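ABC transporter substrate-binding protein (Rhizobium radiobacter, PDB 6TFX) binds the opine mannopinic acid as the solute-binding component of an ABC transporter, probably delivering it for import into the bacterial cell. Local coordinates at residues Ser294-Gly308 and Ile438-Ser450. Sequence-based numbering, arbitrary orientation.
Sequences SVIPSNNLGFDPDAG and IELWKEAQKLIVS
Gln445 reaches from helix 434-450 into the loop 294-308, a worked example of how one buried amide can fasten an irregular chain to a helix in the periplasmic binding protein fold. Its CB lies 3.4 Å from Ser294 OG, and CG, directed beside the backbone N by chi1 of -70°, runs on past the same hydroxyl and Val295 CG2. The chain stays extended to CD, where the amide meets the loop with both ends. OE1 accepts two hydrogen bonds: Ser294 OG, at 2.7 Å, sits in the carbonyl plane on a lone pair, whereas the backbone N of Asp304 comes in tilted from that plane. NE2 gives one N-H to Gly302 O, 2.8 Å away and within the plane of the glutamine amide, and another to Trp441 O, one turn back on its own helix. Four bonds thus fix the amide's rotation and satisfy its polar atoms. Gly302, the third residue of a type II turn from Asn300 to Phe303, lets Trp441 CE3 approach its CA to 3.7 Å. Beyond the glutamine, Val295 CG1 packs on Val449 CG2, which also touches Ala307 CB, while Val295 CG2 meets Ile448, a neighbour of the magnesium ligands Cys418 and Cys453. At the more exposed flank Asp304 closes an Asx turn through OD1 and the N of Asp306. Lys446, bent at its last torsion (chi4 71°), brings NZ to the syn side of Asp304 OD2, completing a 2.7 Å salt bridge.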
ATOM      1  N   SER A 294       9.715 -14.086   7.142  1.00 15.36           N
ATOM      2  CA  SER A 294      10.461 -13.661   5.956  1.00 13.56           C
ATOM      3  C   SER A 294      10.315 -12.166   5.775  1.00 15.77           C
ATOM      4  O   SER A 294       9.707 -11.483   6.635  1.00 16.31           O
ATOM      5  CB  SER A 294      10.039 -14.429   4.699  1.00 16.32           C
ATOM      6  OG  SER A 294      10.993 -14.193   3.665  1.00 15.68           O
ATOM      7  N   VAL A 295      10.850 -11.642   4.667  1.00 12.83           N
ATOM      8  CA  VAL A 295      10.907 -10.216   4.409  1.00 13.27           C
ATOM      9  C   VAL A 295       9.884  -9.726   3.382  1.00 14.84           C
ATOM     10  O   VAL A 295       9.972  -8.586   2.919  1.00 14.15           O
ATOM     11  CB  VAL A 295      12.349  -9.804   4.023  1.00 16.84           C
ATOM     12  CG1 VAL A 295      13.294  -9.956   5.221  1.00 17.46           C
ATOM     13  CG2 VAL A 295      12.849 -10.615   2.815  1.00 16.25           C
ATOM     14  N   ILE A 296       8.903 -10.568   3.061  1.00 13.31           N
ATOM     15  CA  ILE A 296       7.767 -10.231   2.217  1.00 13.81           C
ATOM     16  C   ILE A 296       6.507 -10.748   2.921  1.00 15.86           C
ATOM     17  O   ILE A 296       6.601 -11.680   3.727  1.00 15.52           O
ATOM     18  CB  ILE A 296       7.897 -10.758   0.764  1.00 15.33           C
ATOM     19  CG1 ILE A 296       7.645 -12.284   0.674  1.00 15.64           C
ATOM     20  CG2 ILE A 296       9.244 -10.336   0.133  1.00 16.12           C
ATOM     21  CD1 ILE A 296       7.707 -12.789  -0.773  1.00 16.94           C
ATOM     22  N   PRO A 297       5.328 -10.161   2.645  1.00 15.72           N
ATOM     23  CA  PRO A 297       4.102 -10.612   3.347  1.00 15.56           C
ATOM     24  C   PRO A 297       3.789 -12.090   3.087  1.00 18.07           C
ATOM     25  O   PRO A 297       4.108 -12.620   2.018  1.00 17.50           O
ATOM     26  CB  PRO A 297       3.011  -9.695   2.792  1.00 16.88           C
ATOM     27  CG  PRO A 297       3.762  -8.419   2.383  1.00 18.78           C
ATOM     28  CD  PRO A 297       5.047  -9.000   1.767  1.00 16.23           C
ATOM     29  N   SER A 298       3.169 -12.758   4.073  1.00 14.88           N
ATOM     30  CA  SER A 298       2.937 -14.213   3.976  1.00 15.79           C
ATOM     31  C   SER A 298       2.054 -14.590   2.796  1.00 18.88           C
ATOM     32  O   SER A 298       2.174 -15.702   2.265  1.00 20.66           O
ATOM     33  CB  SER A 298       2.375 -14.771   5.280  1.00 17.44           C
ATOM     34  OG  SER A 298       1.084 -14.231   5.502  1.00 22.73           O
ATOM     35  N   ASN A 299       1.166 -13.661   2.391  1.00 17.10           N
ATOM     36  CA  ASN A 299       0.252 -13.892   1.280  1.00 18.75           C
ATOM     37  C   ASN A 299       0.994 -13.383   0.033  1.00 25.26           C
ATOM     38  O   ASN A 299       0.772 -12.250  -0.426  1.00 28.89           O
ATOM     39  CB  ASN A 299      -1.055 -13.123   1.547  1.00 22.27           C
ATOM     40  CG  ASN A 299      -1.843 -12.643   0.354  1.00 58.69           C
ATOM     41  OD1 ASN A 299      -2.036 -11.427   0.151  1.00 52.52           O
ATOM     42  ND2 ASN A 299      -2.302 -13.581  -0.458  1.00 51.35           N
ATOM     43  N   ASN A 300       1.991 -14.142  -0.381  1.00 19.28           N
ATOM     44  CA  ASN A 300       2.715 -13.937  -1.615  1.00 16.01           C
ATOM     45  C   ASN A 300       3.005 -15.269  -2.239  1.00 18.91           C
ATOM     46  O   ASN A 300       3.589 -16.138  -1.579  1.00 16.66           O
ATOM     47  CB  ASN A 300       4.052 -13.243  -1.408  1.00 15.19           C
ATOM     48  CG  ASN A 300       3.970 -11.766  -1.574  1.00 27.78           C
ATOM     49  OD1 ASN A 300       4.083 -11.250  -2.672  1.00 26.97           O
ATOM     50  ND2 ASN A 300       3.786 -11.063  -0.485  1.00 30.14           N
ATOM     51  N   LEU A 301       2.761 -15.369  -3.551  1.00 16.90           N
ATOM     52  CA  LEU A 301       3.253 -16.529  -4.291  1.00 17.35           C
ATOM     53  C   LEU A 301       4.789 -16.373  -4.200  1.00 19.13           C
ATOM     54  O   LEU A 301       5.305 -15.278  -4.484  1.00 17.34           O
ATOM     55  CB  LEU A 301       2.820 -16.442  -5.774  1.00 17.53           C
ATOM     56  CG  LEU A 301       3.521 -17.397  -6.737  1.00 23.07           C
ATOM     57  CD1 LEU A 301       3.177 -18.819  -6.408  1.00 24.82           C
ATOM     58  CD2 LEU A 301       3.115 -17.120  -8.195  1.00 24.43           C
ATOM     59  N   GLY A 302       5.478 -17.433  -3.763  1.00 16.12           N
ATOM     60  CA  GLY A 302       6.927 -17.407  -3.586  1.00 15.08           C
ATOM     61  C   GLY A 302       7.394 -17.125  -2.160  1.00 18.51           C
ATOM     62  O   GLY A 302       8.598 -17.143  -1.875  1.00 17.58           O
ATOM     63  N   PHE A 303       6.449 -16.880  -1.236  1.00 14.76           N
ATOM     64  CA  PHE A 303       6.780 -16.641   0.175  1.00 15.17           C
ATOM     65  C   PHE A 303       7.610 -17.801   0.729  1.00 18.77           C
ATOM     66  O   PHE A 303       7.274 -18.971   0.472  1.00 18.24           O
ATOM     67  CB  PHE A 303       5.483 -16.486   0.982  1.00 16.40           C
ATOM     68  CG  PHE A 303       5.721 -16.297   2.460  1.00 16.23           C
ATOM     69  CD1 PHE A 303       6.293 -15.117   2.944  1.00 17.79           C
ATOM     70  CD2 PHE A 303       5.404 -17.308   3.363  1.00 17.64           C
ATOM     71  CE1 PHE A 303       6.524 -14.946   4.311  1.00 18.91           C
ATOM     72  CE2 PHE A 303       5.640 -17.132   4.741  1.00 19.18           C
ATOM     73  CZ  PHE A 303       6.202 -15.950   5.193  1.00 17.13           C
ATOM     74  N   ASP A 304       8.658 -17.485   1.510  1.00 17.01           N
ATOM     75  CA  ASP A 304       9.530 -18.496   2.124  1.00 16.53           C
ATOM     76  C   ASP A 304       9.188 -18.595   3.620  1.00 21.52           C
ATOM     77  O   ASP A 304       9.610 -17.731   4.400  1.00 22.19           O
ATOM     78  CB  ASP A 304      11.007 -18.108   1.951  1.00 18.12           C
ATOM     79  CG  ASP A 304      11.987 -19.191   2.367  1.00 24.47           C
ATOM     80  OD1 ASP A 304      11.524 -20.276   2.873  1.00 23.04           O
ATOM     81  OD2 ASP A 304      13.199 -18.989   2.172  1.00 23.25           O
ATOM     82  N   PRO A 305       8.488 -19.656   4.061  1.00 21.05           N
ATOM     83  CA  PRO A 305       8.201 -19.773   5.507  1.00 21.45           C
ATOM     84  C   PRO A 305       9.443 -20.091   6.335  1.00 26.19           C
ATOM     85  O   PRO A 305       9.365 -20.073   7.565  1.00 29.18           O
ATOM     86  CB  PRO A 305       7.193 -20.934   5.600  1.00 23.79           C
ATOM     87  CG  PRO A 305       6.884 -21.368   4.185  1.00 28.87           C
ATOM     88  CD  PRO A 305       7.946 -20.794   3.286  1.00 24.37           C
ATOM     89  N   ASP A 306      10.571 -20.395   5.677  1.00 21.72           N
ATOM     90  CA  ASP A 306      11.814 -20.794   6.340  1.00 22.62           C
ATOM     91  C   ASP A 306      13.000 -19.961   5.848  1.00 22.96           C
ATOM     92  O   ASP A 306      14.080 -20.490   5.602  1.00 22.61           O
ATOM     93  CB  ASP A 306      12.027 -22.329   6.163  1.00 27.45           C
ATOM     94  CG  ASP A 306      13.300 -22.866   6.772  1.00 51.73           C
ATOM     95  OD1 ASP A 306      13.542 -22.599   7.978  1.00 53.11           O
ATOM     96  OD2 ASP A 306      14.077 -23.532   6.038  1.00 63.86           O
ATOM     97  N   ALA A 307      12.817 -18.614   5.779  1.00 19.68           N
ATOM     98  CA  ALA A 307      13.854 -17.702   5.277  1.00 18.83           C
ATOM     99  C   ALA A 307      15.058 -17.546   6.200  1.00 22.88           C
ATOM    100  O   ALA A 307      16.071 -17.040   5.748  1.00 21.96           O
ATOM    101  CB  ALA A 307      13.261 -16.335   4.960  1.00 19.15           C
ATOM    102  N   GLY A 308      14.955 -17.995   7.453  1.00 20.27           N
ATOM    103  CA  GLY A 308      16.078 -17.926   8.389  1.00 19.05           C
ATOM    104  C   GLY A 308      16.087 -16.717   9.307  1.00 18.93           C
ATOM    105  O   GLY A 308      17.153 -16.269   9.709  1.00 18.55           O
ATOM    106  N   ILE A 438       9.672 -20.224  -7.903  0.50 14.33           N
ATOM    107  CA  ILE A 438       9.446 -20.226  -6.446  0.50 14.69           C
ATOM    108  C   ILE A 438      10.776 -20.299  -5.697  0.50 17.69           C
ATOM    109  O   ILE A 438      11.006 -19.529  -4.759  0.50 17.39           O
ATOM    110  CB  ILE A 438       8.505 -21.416  -6.052  0.50 18.06           C
ATOM    111  CG1 ILE A 438       7.048 -21.212  -6.561  0.50 19.37           C
ATOM    112  CG2 ILE A 438       8.532 -21.728  -4.543  0.50 18.65           C
ATOM    113  CD1 ILE A 438       6.297 -20.001  -6.022  0.50 26.45           C
ATOM    114  N   GLU A 439      11.663 -21.214  -6.127  1.00 14.36           N
ATOM    115  CA  GLU A 439      12.966 -21.416  -5.466  1.00 16.49           C
ATOM    116  C   GLU A 439      13.873 -20.201  -5.573  1.00 18.81           C
ATOM    117  O   GLU A 439      14.576 -19.867  -4.607  1.00 18.22           O
ATOM    118  CB  GLU A 439      13.662 -22.679  -5.931  1.00 18.67           C
ATOM    119  CG  GLU A 439      12.944 -23.923  -5.418  1.00 28.34           C
ATOM    120  CD  GLU A 439      12.718 -23.994  -3.911  1.00 41.42           C
ATOM    121  OE1 GLU A 439      11.554 -24.181  -3.489  1.00 40.65           O
ATOM    122  OE2 GLU A 439      13.703 -23.849  -3.152  1.00 39.09           O
ATOM    123  N   LEU A 440      13.826 -19.504  -6.715  1.00 14.34           N
ATOM    124  CA  LEU A 440      14.613 -18.256  -6.895  1.00 14.94           C
ATOM    125  C   LEU A 440      14.069 -17.152  -5.995  1.00 16.98           C
ATOM    126  O   LEU A 440      14.861 -16.440  -5.353  1.00 16.58           O
ATOM    127  CB  LEU A 440      14.627 -17.802  -8.363  1.00 15.43           C
ATOM    128  CG  LEU A 440      15.454 -18.690  -9.284  1.00 18.04           C
ATOM    129  CD1 LEU A 440      15.049 -18.527 -10.741  1.00 16.30           C
ATOM    130  CD2 LEU A 440      16.961 -18.449  -9.079  1.00 18.23           C
ATOM    131  N   TRP A 441      12.723 -17.060  -5.871  1.00 13.45           N
ATOM    132  CA  TRP A 441      12.153 -16.069  -4.938  1.00 13.63           C
ATOM    133  C   TRP A 441      12.556 -16.399  -3.507  1.00 15.79           C
ATOM    134  O   TRP A 441      12.871 -15.481  -2.735  1.00 16.37           O
ATOM    135  CB  TRP A 441      10.639 -16.043  -5.061  1.00 13.22           C
ATOM    136  CG  TRP A 441      10.162 -15.219  -6.228  1.00 13.56           C
ATOM    137  CD1 TRP A 441      10.739 -14.081  -6.726  1.00 15.85           C
ATOM    138  CD2 TRP A 441       8.983 -15.452  -7.017  1.00 13.18           C
ATOM    139  NE1 TRP A 441      10.012 -13.616  -7.806  1.00 15.17           N
ATOM    140  CE2 TRP A 441       8.907 -14.414  -7.977  1.00 14.94           C
ATOM    141  CE3 TRP A 441       7.971 -16.427  -6.995  1.00 14.08           C
ATOM    142  CZ2 TRP A 441       7.880 -14.351  -8.928  1.00 14.58           C
ATOM    143  CZ3 TRP A 441       6.948 -16.361  -7.934  1.00 15.38           C
ATOM    144  CH2 TRP A 441       6.906 -15.326  -8.879  1.00 16.04           C
ATOM    145  N   LYS A 442      12.543 -17.699  -3.131  1.00 14.06           N
ATOM    146  CA  LYS A 442      12.942 -18.086  -1.762  1.00 14.17           C
ATOM    147  C   LYS A 442      14.430 -17.804  -1.520  1.00 17.73           C
ATOM    148  O   LYS A 442      14.798 -17.293  -0.462  1.00 17.20           O
ATOM    149  CB  LYS A 442      12.613 -19.570  -1.500  1.00 15.81           C
ATOM    150  CG  LYS A 442      11.107 -19.831  -1.487  1.00 16.08           C
ATOM    151  CD  LYS A 442      10.880 -21.264  -0.998  1.00 20.84           C
ATOM    152  CE  LYS A 442       9.421 -21.574  -0.832  1.00 23.51           C
ATOM    153  NZ  LYS A 442       9.225 -22.996  -0.402  1.00 30.68           N
ATOM    154  N   GLU A 443      15.292 -18.100  -2.516  1.00 14.77           N
ATOM    155  CA  GLU A 443      16.727 -17.830  -2.397  1.00 16.37           C
ATOM    156  C   GLU A 443      16.951 -16.319  -2.150  1.00 18.72           C
ATOM    157  O   GLU A 443      17.773 -15.951  -1.293  1.00 19.70           O
ATOM    158  CB  GLU A 443      17.458 -18.302  -3.652  1.00 18.85           C
ATOM    159  CG  GLU A 443      18.971 -18.117  -3.604  1.00 30.36           C
ATOM    160  CD  GLU A 443      19.726 -18.510  -4.867  1.00 56.61           C
ATOM    161  OE1 GLU A 443      19.093 -19.034  -5.814  1.00 45.31           O
ATOM    162  OE2 GLU A 443      20.954 -18.271  -4.918  1.00 48.27           O
ATOM    163  N   ALA A 444      16.183 -15.457  -2.845  1.00 14.84           N
ATOM    164  CA  ALA A 444      16.310 -13.999  -2.639  1.00 16.17           C
ATOM    165  C   ALA A 444      15.958 -13.656  -1.174  1.00 17.18           C
ATOM    166  O   ALA A 444      16.695 -12.926  -0.520  1.00 16.89           O
ATOM    167  CB  ALA A 444      15.384 -13.259  -3.592  1.00 16.69           C
ATOM    168  N   GLN A 445      14.858 -14.211  -0.646  1.00 14.51           N
ATOM    169  CA  GLN A 445      14.475 -13.907   0.744  1.00 14.80           C
ATOM    170  C   GLN A 445      15.550 -14.349   1.738  1.00 16.33           C
ATOM    171  O   GLN A 445      15.884 -13.596   2.649  1.00 16.33           O
ATOM    172  CB  GLN A 445      13.127 -14.555   1.076  1.00 14.42           C
ATOM    173  CG  GLN A 445      11.982 -13.860   0.320  1.00 17.80           C
ATOM    174  CD  GLN A 445      10.749 -14.735   0.266  1.00 19.66           C
ATOM    175  OE1 GLN A 445      10.033 -14.883   1.254  1.00 15.65           O
ATOM    176  NE2 GLN A 445      10.499 -15.335  -0.900  1.00 17.03           N
ATOM    177  N   LYS A 446      16.111 -15.572   1.546  1.00 14.51           N
ATOM    178  CA  LYS A 446      17.161 -16.094   2.434  1.00 14.56           C
ATOM    179  C   LYS A 446      18.382 -15.173   2.427  1.00 18.04           C
ATOM    180  O   LYS A 446      18.987 -14.926   3.487  1.00 19.30           O
ATOM    181  CB  LYS A 446      17.565 -17.508   2.013  1.00 16.69           C
ATOM    182  CG  LYS A 446      16.495 -18.541   2.348  1.00 20.78           C
ATOM    183  CD  LYS A 446      17.049 -19.940   2.142  1.00 23.22           C
ATOM    184  CE  LYS A 446      16.121 -21.001   2.700  1.00 28.55           C
ATOM    185  NZ  LYS A 446      14.896 -21.122   1.884  1.00 27.88           N
ATOM    186  N   LEU A 447      18.746 -14.646   1.243  1.00 15.44           N
ATOM    187  CA  LEU A 447      19.904 -13.756   1.155  1.00 16.51           C
ATOM    188  C   LEU A 447      19.634 -12.444   1.858  1.00 18.76           C
ATOM    189  O   LEU A 447      20.531 -11.889   2.496  1.00 18.04           O
ATOM    190  CB  LEU A 447      20.229 -13.464  -0.317  1.00 17.20           C
ATOM    191  CG  LEU A 447      20.825 -14.634  -1.106  1.00 21.51           C
ATOM    192  CD1 LEU A 447      20.724 -14.393  -2.604  1.00 22.35           C
ATOM    193  CD2 LEU A 447      22.274 -14.899  -0.700  1.00 24.00           C
ATOM    194  N   ILE A 448      18.415 -11.902   1.692  1.00 13.87           N
ATOM    195  CA  ILE A 448      18.113 -10.586   2.315  1.00 13.98           C
ATOM    196  C   ILE A 448      18.051 -10.741   3.847  1.00 17.43           C
ATOM    197  O   ILE A 448      18.556  -9.889   4.589  1.00 17.16           O
ATOM    198  CB  ILE A 448      16.783 -10.037   1.747  1.00 16.35           C
ATOM    199  CG1 ILE A 448      16.904  -9.811   0.201  1.00 16.87           C
ATOM    200  CG2 ILE A 448      16.344  -8.753   2.498  1.00 14.75           C
ATOM    201  CD1 ILE A 448      15.571  -9.769  -0.539  1.00 20.13           C
ATOM    202  N   VAL A 449      17.424 -11.830   4.315  1.00 14.77           N
ATOM    203  CA  VAL A 449      17.335 -12.101   5.751  1.00 15.02           C
ATOM    204  C   VAL A 449      18.737 -12.293   6.350  1.00 17.80           C
ATOM    205  O   VAL A 449      19.045 -11.700   7.401  1.00 18.35           O
ATOM    206  CB  VAL A 449      16.458 -13.355   6.013  1.00 18.16           C
ATOM    207  CG1 VAL A 449      16.611 -13.854   7.453  1.00 19.11           C
ATOM    208  CG2 VAL A 449      14.997 -13.048   5.716  1.00 18.29           C
ATOM    209  N   SER A 450      19.560 -13.167   5.725  1.00 16.18           N
ATOM    210  CA  SER A 450      20.888 -13.496   6.289  1.00 17.41           C
ATOM    211  C   SER A 450      21.856 -12.332   6.281  1.00 18.88           C
ATOM    212  O   SER A 450      22.713 -12.246   7.172  1.00 19.88           O
ATOM    213  CB  SER A 450      21.480 -14.718   5.597  1.00 23.44           C
ATOM    214  OG  SER A 450      21.801 -14.421   4.253  1.00 30.91           O
TER
HETATM  215  O   HOH W   1      10.768 -22.789   2.394  1.00 30.33           O
HETATM  216  O   HOH W   2      18.666 -16.766   5.710  1.00 26.45           O